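Local structure of EGF family domain-containing protein (4Z80) at residues N53-S61 / F386-L396; N273-M281 / C289-Q297. The protein binds a peptide of the rhoptry neck protein TgRON2L1, probably as part of the moving junction formed when Toxoplasma gondii invades host cells. All coordinates share one frame; numbering follows the deposited sequence.

Contact 1 of 2, residues N53-S61 / F386-L396; sequences NVGVYVGYS and FMLSSADGSSL
The segment Gly55 to Tyr60, which runs into strand 60-62, wraps closely against the loop Ser390 to Asp392, with the CA atoms of Gly55 and Ala391 only 4.0 Å apart. Two backbone bonds join them: Tyr57 N to Ser390 O, and Asp392 N to Val58 O (2.8 Å). The Asp392 carboxylate takes two amides on one oxygen. Tyr60 N meets the anti lone pair of OD2 at 2.9 Å and almost straight, at 171°. Gly55 N reaches the same OD2 from above the carboxylate plane. The other oxygen, OD1, accepts from a water that also donates to Asn53 O. Ser390 OG accepts from Val56 N at 2.9 Å. With chi1 at 56°, its OG sits between the backbone N and carbonyl carbon and faces Val56. It also donates to a second water, which bridges to Val54 O and Asn53 OD1.

Tyr57 carries most of the apolar contact. Its ring edge points at the face of Phe386 in a T-shaped pair, planes at 65° and centroids 4.8 Å apart. Tyr57 CD1 lies over the centre of the Phe386 ring. Met387 CG touches Tyr57 CE1 at 3.8 Å, and Leu396 CD1 meets the Tyr57 ring edge. Phe386 also forms a cation-pi contact with Lys322, and Pro320 of strand 318-321 touches the side chains of both Tyr57 and Phe386. The contact joins the loop leading into strand 60-62, and the strand's first residue, to the end of helix 378-387 and the loop that follows. Two bonds to OD2 fix the Asp392 carboxylate, and these buried amides would probably stabilise its negative charge.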
loop_
_atom_site.group_PDB
_atom_site.type_symbol
_atom_site.label_atom_id
_atom_site.label_comp_id
_atom_site.label_asym_id
_atom_site.label_seq_id
_atom_site.Cartn_x
_atom_site.Cartn_y
_atom_site.Cartn_z
ATOM N N ASN A 53 6.472 2.248 -16.369
ATOM C CA ASN A 53 6.969 0.885 -16.212
ATOM C C ASN A 53 7.559 0.609 -14.828
ATOM O O ASN A 53 8.617 -0.019 -14.701
ATOM C CB ASN A 53 8.015 0.594 -17.289
ATOM C CG ASN A 53 8.301 -0.891 -17.448
ATOM O OD1 ASN A 53 7.406 -1.726 -17.323
ATOM N ND2 ASN A 53 9.563 -1.227 -17.720
ATOM N N VAL A 54 6.887 1.099 -13.791
ATOM C CA VAL A 54 7.271 0.778 -12.415
ATOM C C VAL A 54 7.093 -0.723 -12.188
ATOM O O VAL A 54 6.172 -1.333 -12.726
ATOM C CB VAL A 54 6.427 1.587 -11.396
ATOM C CG1 VAL A 54 6.671 1.120 -9.954
ATOM C CG2 VAL A 54 6.740 3.068 -11.523
ATOM N N GLY A 55 7.968 -1.325 -11.389
ATOM C CA GLY A 55 7.854 -2.748 -11.103
ATOM C C GLY A 55 6.511 -3.119 -10.476
ATOM O O GLY A 55 6.044 -2.447 -9.559
ATOM N N VAL A 56 5.898 -4.191 -10.968
ATOM C CA VAL A 56 4.594 -4.650 -10.477
ATOM C C VAL A 56 4.739 -5.601 -9.282
ATOM O O VAL A 56 4.048 -5.464 -8.271
ATOM C CB VAL A 56 3.797 -5.340 -11.621
ATOM C CG1 VAL A 56 2.550 -6.080 -11.105
ATOM C CG2 VAL A 56 3.412 -4.316 -12.671
ATOM N N TYR A 57 5.639 -6.570 -9.391
ATOM C CA TYR A 57 5.893 -7.484 -8.292
ATOM C C TYR A 57 6.449 -6.703 -7.109
ATOM O O TYR A 57 5.968 -6.812 -5.983
ATOM C CB TYR A 57 6.865 -8.581 -8.746
ATOM C CG TYR A 57 7.053 -9.729 -7.785
ATOM C CD1 TYR A 57 6.005 -10.602 -7.490
ATOM C CD2 TYR A 57 8.285 -9.975 -7.200
ATOM C CE1 TYR A 57 6.182 -11.671 -6.618
ATOM C CE2 TYR A 57 8.467 -11.044 -6.338
ATOM C CZ TYR A 57 7.421 -11.889 -6.059
ATOM O OH TYR A 57 7.620 -12.947 -5.193
ATOM N N VAL A 58 7.485 -5.921 -7.395
ATOM C CA VAL A 58 8.116 -5.021 -6.444
ATOM C C VAL A 58 8.290 -3.668 -7.133
ATOM O O VAL A 58 8.952 -3.594 -8.173
ATOM C CB VAL A 58 9.485 -5.561 -5.985
ATOM C CG1 VAL A 58 10.234 -4.511 -5.168
ATOM C CG2 VAL A 58 9.292 -6.826 -5.192
ATOM N N GLY A 59 7.691 -2.616 -6.573
ATOM C CA GLY A 59 7.739 -1.291 -7.170
ATOM C C GLY A 59 8.369 -0.275 -6.248
ATOM O O GLY A 59 7.938 -0.122 -5.111
ATOM N N TYR A 60 9.397 0.409 -6.750
ATOM C CA TYR A 60 10.134 1.413 -5.991
ATOM C C TYR A 60 10.423 2.638 -6.839
ATOM O O TYR A 60 10.676 2.533 -8.044
ATOM C CB TYR A 60 11.492 0.881 -5.501
ATOM C CG TYR A 60 11.465 -0.265 -4.527
ATOM C CD1 TYR A 60 10.670 -0.235 -3.395
ATOM C CD2 TYR A 60 12.254 -1.378 -4.738
ATOM C CE1 TYR A 60 10.648 -1.295 -2.505
ATOM C CE2 TYR A 60 12.248 -2.445 -3.852
ATOM C CZ TYR A 60 11.442 -2.405 -2.741
ATOM O OH TYR A 60 11.427 -3.463 -1.862
ATOM N N SER A 61 10.452 3.792 -6.185
ATOM C CA SER A 61 11.103 4.963 -6.751
ATOM C C SER A 61 11.781 5.732 -5.629
ATOM O O SER A 61 11.530 5.483 -4.451
ATOM C CB SER A 61 10.110 5.851 -7.488
ATOM O OG SER A 61 9.206 6.446 -6.580
ATOM N N PHE A 386 2.479 -12.877 -12.136
ATOM C CA PHE A 386 2.862 -11.861 -11.161
ATOM C C PHE A 386 4.357 -11.937 -10.836
ATOM O O PHE A 386 5.058 -10.918 -10.839
ATOM C CB PHE A 386 1.999 -12.053 -9.902
ATOM C CG PHE A 386 2.303 -11.119 -8.759
ATOM C CD1 PHE A 386 2.346 -9.745 -8.933
ATOM C CD2 PHE A 386 2.482 -11.632 -7.481
ATOM C CE1 PHE A 386 2.587 -8.912 -7.863
ATOM C CE2 PHE A 386 2.726 -10.800 -6.406
ATOM C CZ PHE A 386 2.784 -9.438 -6.599
ATOM N N MET A 387 4.834 -13.153 -10.575
ATOM C CA MET A 387 6.228 -13.371 -10.186
ATOM C C MET A 387 7.209 -13.187 -11.346
ATOM O O MET A 387 8.400 -13.038 -11.107
ATOM C CB MET A 387 6.389 -14.773 -9.595
ATOM C CG MET A 387 5.559 -15.015 -8.344
ATOM S SD MET A 387 5.424 -16.759 -7.874
ATOM C CE MET A 387 6.990 -16.977 -7.051
ATOM N N LEU A 388 6.707 -13.193 -12.580
ATOM C CA LEU A 388 7.531 -13.050 -13.782
ATOM C C LEU A 388 7.304 -11.705 -14.479
ATOM O O LEU A 388 7.689 -11.521 -15.634
ATOM C CB LEU A 388 7.227 -14.193 -14.762
ATOM C CG LEU A 388 7.535 -15.622 -14.325
ATOM C CD1 LEU A 388 7.050 -16.610 -15.375
ATOM C CD2 LEU A 388 9.030 -15.785 -14.077
ATOM N N SER A 389 6.697 -10.752 -13.779
ATOM C CA SER A 389 6.285 -9.514 -14.431
ATOM C C SER A 389 7.412 -8.481 -14.445
ATOM O O SER A 389 8.168 -8.410 -15.418
ATOM C CB SER A 389 5.005 -8.960 -13.764
ATOM O OG SER A 389 5.185 -8.658 -12.386
ATOM N N SER A 390 7.526 -7.679 -13.396
ATOM C CA SER A 390 8.572 -6.670 -13.343
ATOM C C SER A 390 8.881 -6.367 -11.900
ATOM O O SER A 390 8.048 -6.576 -11.016
ATOM C CB SER A 390 8.166 -5.402 -14.096
ATOM O OG SER A 390 6.942 -4.877 -13.608
ATOM N N ALA A 391 10.097 -5.910 -11.649
ATOM C CA ALA A 391 10.529 -5.650 -10.293
ATOM C C ALA A 391 11.640 -4.625 -10.275
ATOM O O ALA A 391 12.562 -4.671 -11.092
ATOM C CB ALA A 391 10.991 -6.919 -9.627
ATOM N N ASP A 392 11.532 -3.691 -9.346
ATOM C CA ASP A 392 12.596 -2.735 -9.091
ATOM C C ASP A 392 13.512 -3.322 -8.006
ATOM O O ASP A 392 13.229 -4.380 -7.455
ATOM C CB ASP A 392 11.991 -1.380 -8.701
ATOM C CG ASP A 392 11.120 -0.806 -9.809
ATOM O OD1 ASP A 392 11.557 -0.860 -10.980
ATOM O OD2 ASP A 392 9.999 -0.323 -9.531
ATOM N N GLY A 393 14.627 -2.657 -7.733
ATOM C CA GLY A 393 15.578 -3.135 -6.738
ATOM C C GLY A 393 16.654 -4.084 -7.249
ATOM O O GLY A 393 17.376 -4.671 -6.441
ATOM N N SER A 394 16.731 -4.246 -8.570
ATOM C CA SER A 394 17.832 -4.947 -9.261
ATOM C C SER A 394 17.888 -6.464 -9.101
ATOM O O SER A 394 17.947 -7.187 -10.097
ATOM C CB SER A 394 19.183 -4.377 -8.821
ATOM O OG SER A 394 19.316 -3.029 -9.235
ATOM N N SER A 395 17.866 -6.966 -7.874
ATOM C CA SER A 395 18.271 -8.344 -7.652
ATOM C C SER A 395 17.349 -9.399 -8.270
ATOM O O SER A 395 17.802 -10.504 -8.562
ATOM C CB SER A 395 18.420 -8.600 -6.156
ATOM O OG SER A 395 17.206 -8.396 -5.478
ATOM N N LEU A 396 16.075 -9.070 -8.491
ATOM C CA LEU A 396 15.130 -10.019 -9.091
ATOM C C LEU A 396 15.059 -9.960 -10.627
ATOM O O LEU A 396 14.235 -10.643 -11.244
ATOM C CB LEU A 396 13.733 -9.783 -8.509
ATOM C CG LEU A 396 13.567 -10.185 -7.049
ATOM C CD1 LEU A 396 12.246 -9.708 -6.470
ATOM C CD2 LEU A 396 13.690 -11.677 -6.872
HETATM O O HOH W 1 6.086 -2.791 -15.011
HETATM O O HOH W 2 10.398 -1.887 -13.389
#

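Contact 2 of 2, residues N273-M281 / C289-Q297; sequences NCFRSLPAM and CRLLGYHTQ
His295 lies with its ring edge toward the carbonyls of Arg276 and Ser277. Its CE1 is 3.1 Å from Ser277 O, and its NE2 is 3.0 Å from Arg276 O. A water 2.8 Å from His295 NE2, near the ring plane, donates to Cys274 O and accepts from Arg276 N. It therefore serves the backbone of 274-276 beside the imidazole. The side chains of His295 and Pro279 cross at about a right angle, with Pro279 CD 3.7 Å from His295 ND1. His295 O accepts from Gln297 NE2 at 3.2 Å, and Leu278 O from Ser259 OG. Further along, Leu292 N donates to Pro279 O at 2.9 Å. Met281 N donates to Arg290 O at 2.8 Å, and Arg290 N donates back to Met281 O. These last two bonds make Met281 and Arg290 a hydrogen-bonded antiparallel pair. Ala280 and Leu291 are the neighbouring non-hydrogen-bonded pair. This is the beta hairpin of strands 280-283 and 289-291, part of the region related to apical membrane antigen 1, a PAN-type domain family. Ala280 also makes a backbone bond to Val332 on the next strand. Leu292 lays its CD2 on Met281 CG at 3.9 Å, and its CB meets Pro279 CG. The guanidinium of Arg276 makes salt bridges with Asp175 and Glu177, while Arg290 NH1 donates to Lys118 O.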
loop_
_atom_site.group_PDB
_atom_site.type_symbol
_atom_site.label_atom_id
_atom_site.label_comp_id
_atom_site.label_asym_id
_atom_site.label_seq_id
_atom_site.Cartn_x
_atom_site.Cartn_y
_atom_site.Cartn_z
ATOM N N ASN A 273 13.788 6.737 11.810
ATOM C CA ASN A 273 12.948 6.428 10.656
ATOM C C ASN A 273 12.125 7.632 10.229
ATOM O O ASN A 273 11.516 8.310 11.057
ATOM C CB ASN A 273 12.021 5.247 10.956
ATOM C CG ASN A 273 12.699 3.908 10.751
ATOM O OD1 ASN A 273 12.700 3.349 9.649
ATOM N ND2 ASN A 273 13.277 3.386 11.810
ATOM N N CYS A 274 12.144 7.895 8.927
ATOM C CA CYS A 274 11.370 8.961 8.316
ATOM C C CYS A 274 10.233 8.313 7.545
ATOM O O CYS A 274 10.476 7.605 6.568
ATOM C CB CYS A 274 12.247 9.809 7.394
ATOM S SG CYS A 274 11.675 11.507 7.133
ATOM N N PHE A 275 9.005 8.546 7.998
ATOM C CA PHE A 275 7.816 7.916 7.432
ATOM C C PHE A 275 7.126 8.863 6.460
ATOM O O PHE A 275 6.627 9.916 6.856
ATOM C CB PHE A 275 6.841 7.500 8.542
ATOM C CG PHE A 275 7.393 6.457 9.478
ATOM C CD1 PHE A 275 7.381 5.118 9.124
ATOM C CD2 PHE A 275 7.936 6.815 10.701
ATOM C CE1 PHE A 275 7.886 4.152 9.975
ATOM C CE2 PHE A 275 8.449 5.855 11.551
ATOM C CZ PHE A 275 8.423 4.517 11.185
ATOM N N ARG A 276 7.096 8.497 5.185
ATOM C CA ARG A 276 6.468 9.328 4.173
ATOM C C ARG A 276 5.975 8.473 3.022
ATOM O O ARG A 276 6.587 7.459 2.682
ATOM C CB ARG A 276 7.439 10.395 3.649
ATOM C CG ARG A 276 6.855 11.296 2.565
ATOM C CD ARG A 276 7.727 12.505 2.278
ATOM N NE ARG A 276 7.151 13.324 1.213
ATOM C CZ ARG A 276 6.467 14.456 1.383
ATOM N NH1 ARG A 276 6.258 14.963 2.595
ATOM N NH2 ARG A 276 5.993 15.087 0.317
ATOM N N SER A 277 4.861 8.893 2.432
ATOM C CA SER A 277 4.288 8.239 1.267
ATOM C C SER A 277 4.121 6.740 1.487
ATOM O O SER A 277 4.475 5.922 0.640
ATOM C CB SER A 277 5.147 8.523 0.033
ATOM O OG SER A 277 5.221 9.925 -0.170
ATOM N N LEU A 278 3.543 6.392 2.625
ATOM C CA LEU A 278 3.449 4.997 3.026
ATOM C C LEU A 278 2.497 4.229 2.131
ATOM O O LEU A 278 1.428 4.727 1.782
ATOM C CB LEU A 278 2.986 4.886 4.477
ATOM C CG LEU A 278 3.927 5.474 5.529
ATOM C CD1 LEU A 278 3.332 5.290 6.916
ATOM C CD2 LEU A 278 5.306 4.855 5.460
ATOM N N PRO A 279 2.858 2.988 1.781
ATOM C CA PRO A 279 1.898 2.135 1.091
ATOM C C PRO A 279 0.815 1.652 2.054
ATOM O O PRO A 279 0.918 1.851 3.270
ATOM C CB PRO A 279 2.770 0.985 0.580
ATOM C CG PRO A 279 3.832 0.850 1.588
ATOM C CD PRO A 279 4.092 2.255 2.117
ATOM N N ALA A 280 -0.226 1.031 1.514
ATOM C CA ALA A 280 -1.350 0.599 2.322
ATOM C C ALA A 280 -1.982 -0.658 1.759
ATOM O O ALA A 280 -1.836 -0.972 0.577
ATOM C CB ALA A 280 -2.396 1.716 2.420
ATOM N N MET A 281 -2.677 -1.378 2.635
ATOM C CA MET A 281 -3.519 -2.503 2.261
ATOM C C MET A 281 -4.990 -2.116 2.366
ATOM O O MET A 281 -5.422 -1.630 3.406
ATOM C CB MET A 281 -3.251 -3.695 3.171
ATOM C CG MET A 281 -1.842 -4.251 3.100
ATOM S SD MET A 281 -1.376 -4.836 1.451
ATOM C CE MET A 281 -2.681 -6.014 1.141
ATOM N N CYS A 289 -8.836 0.158 5.510
ATOM C CA CYS A 289 -7.616 0.732 4.945
ATOM C C CYS A 289 -6.550 0.730 6.032
ATOM O O CYS A 289 -6.708 1.394 7.057
ATOM C CB CYS A 289 -7.868 2.153 4.424
ATOM S SG CYS A 289 -6.421 3.022 3.783
ATOM N N ARG A 290 -5.470 -0.017 5.816
ATOM C CA ARG A 290 -4.400 -0.142 6.806
ATOM C C ARG A 290 -3.087 0.358 6.216
ATOM O O ARG A 290 -2.615 -0.172 5.216
ATOM C CB ARG A 290 -4.255 -1.592 7.262
ATOM C CG ARG A 290 -3.457 -1.750 8.536
ATOM C CD ARG A 290 -4.365 -1.593 9.759
ATOM N NE ARG A 290 -3.604 -1.637 11.004
ATOM C CZ ARG A 290 -3.076 -2.745 11.514
ATOM N NH1 ARG A 290 -3.220 -3.900 10.874
ATOM N NH2 ARG A 290 -2.398 -2.702 12.648
ATOM N N LEU A 291 -2.512 1.390 6.823
ATOM C CA LEU A 291 -1.217 1.909 6.405
ATOM C C LEU A 291 -0.122 0.925 6.791
ATOM O O LEU A 291 -0.183 0.326 7.864
ATOM C CB LEU A 291 -0.945 3.268 7.048
ATOM C CG LEU A 291 -1.964 4.368 6.740
ATOM C CD1 LEU A 291 -1.599 5.618 7.515
ATOM C CD2 LEU A 291 -2.064 4.670 5.259
ATOM N N LEU A 292 0.855 0.751 5.900
ATOM C CA LEU A 292 2.037 -0.062 6.177
ATOM C C LEU A 292 3.190 0.858 6.551
ATOM O O LEU A 292 3.353 1.941 5.982
ATOM C CB LEU A 292 2.415 -0.920 4.977
ATOM C CG LEU A 292 1.332 -1.858 4.442
ATOM C CD1 LEU A 292 1.839 -2.586 3.199
ATOM C CD2 LEU A 292 0.892 -2.853 5.495
ATOM N N GLY A 293 4.014 0.421 7.497
ATOM C CA GLY A 293 5.103 1.247 7.981
ATOM C C GLY A 293 6.376 1.145 7.159
ATOM O O GLY A 293 7.284 1.954 7.302
ATOM N N TYR A 294 6.423 0.144 6.288
ATOM C CA TYR A 294 7.616 -0.163 5.502
ATOM C C TYR A 294 7.320 -0.160 4.007
ATOM O O TYR A 294 6.262 -0.639 3.570
ATOM C CB TYR A 294 8.168 -1.533 5.890
ATOM C CG TYR A 294 8.717 -1.680 7.294
ATOM C CD1 TYR A 294 9.462 -0.671 7.890
ATOM C CD2 TYR A 294 8.514 -2.852 8.008
ATOM C CE1 TYR A 294 9.990 -0.829 9.170
ATOM C CE2 TYR A 294 9.040 -3.026 9.280
ATOM C CZ TYR A 294 9.775 -2.009 9.856
ATOM O OH TYR A 294 10.302 -2.173 11.135
ATOM N N HIS A 295 8.266 0.370 3.233
ATOM C CA HIS A 295 8.194 0.387 1.774
ATOM C C HIS A 295 8.694 -0.910 1.149
ATOM O O HIS A 295 8.333 -1.237 0.019
ATOM C CB HIS A 295 9.002 1.545 1.210
ATOM C CG HIS A 295 8.495 2.888 1.620
ATOM N ND1 HIS A 295 7.407 3.487 1.025
ATOM C CD2 HIS A 295 8.929 3.746 2.571
ATOM C CE1 HIS A 295 7.195 4.664 1.593
ATOM N NE2 HIS A 295 8.106 4.845 2.531
ATOM N N THR A 296 9.525 -1.636 1.889
ATOM C CA THR A 296 10.097 -2.892 1.406
ATOM C C THR A 296 8.990 -3.847 0.983
ATOM O O THR A 296 8.009 -4.028 1.702
ATOM C CB THR A 296 10.965 -3.556 2.510
ATOM O OG1 THR A 296 12.071 -2.707 2.843
ATOM C CG2 THR A 296 11.514 -4.886 2.039
ATOM N N GLN A 297 9.153 -4.469 -0.182
ATOM C CA GLN A 297 8.208 -5.485 -0.639
ATOM C C GLN A 297 8.819 -6.887 -0.743
ATOM O O GLN A 297 8.100 -7.876 -0.729
ATOM C CB GLN A 297 7.626 -5.056 -1.983
ATOM C CG GLN A 297 6.652 -3.887 -1.856
ATOM C CD GLN A 297 6.695 -2.979 -3.063
ATOM O OE1 GLN A 297 6.219 -3.340 -4.137
ATOM N NE2 GLN A 297 7.308 -1.813 -2.906
HETATM O O HOH W 3 8.960 6.092 4.892
#

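The centres of contacts 1 and 2 lie about 17 Å apart, yet their ends touch directly. Gln297 makes the junction. Its NE2 probably bonds Gly59 O at 2.8 Å, and its backbone N probably bonds Tyr60 OH at 3.0 Å. Tyr60 CE1 also packs on His295 O at 3.4 Å. Lys100 is shared: its NZ bonds both Tyr57 O and Gln297 OE1. Strand 89-91 pairs with strand 60-62 and is touched by Pro279, His295 and Gln297. Contact 2 falls within the chain span between the two segments of contact 1. A sulfate, probably a crystallisation additive, lies about 3 Å from the Met387 side chain. The TgRON2L1 peptide touches neither contact.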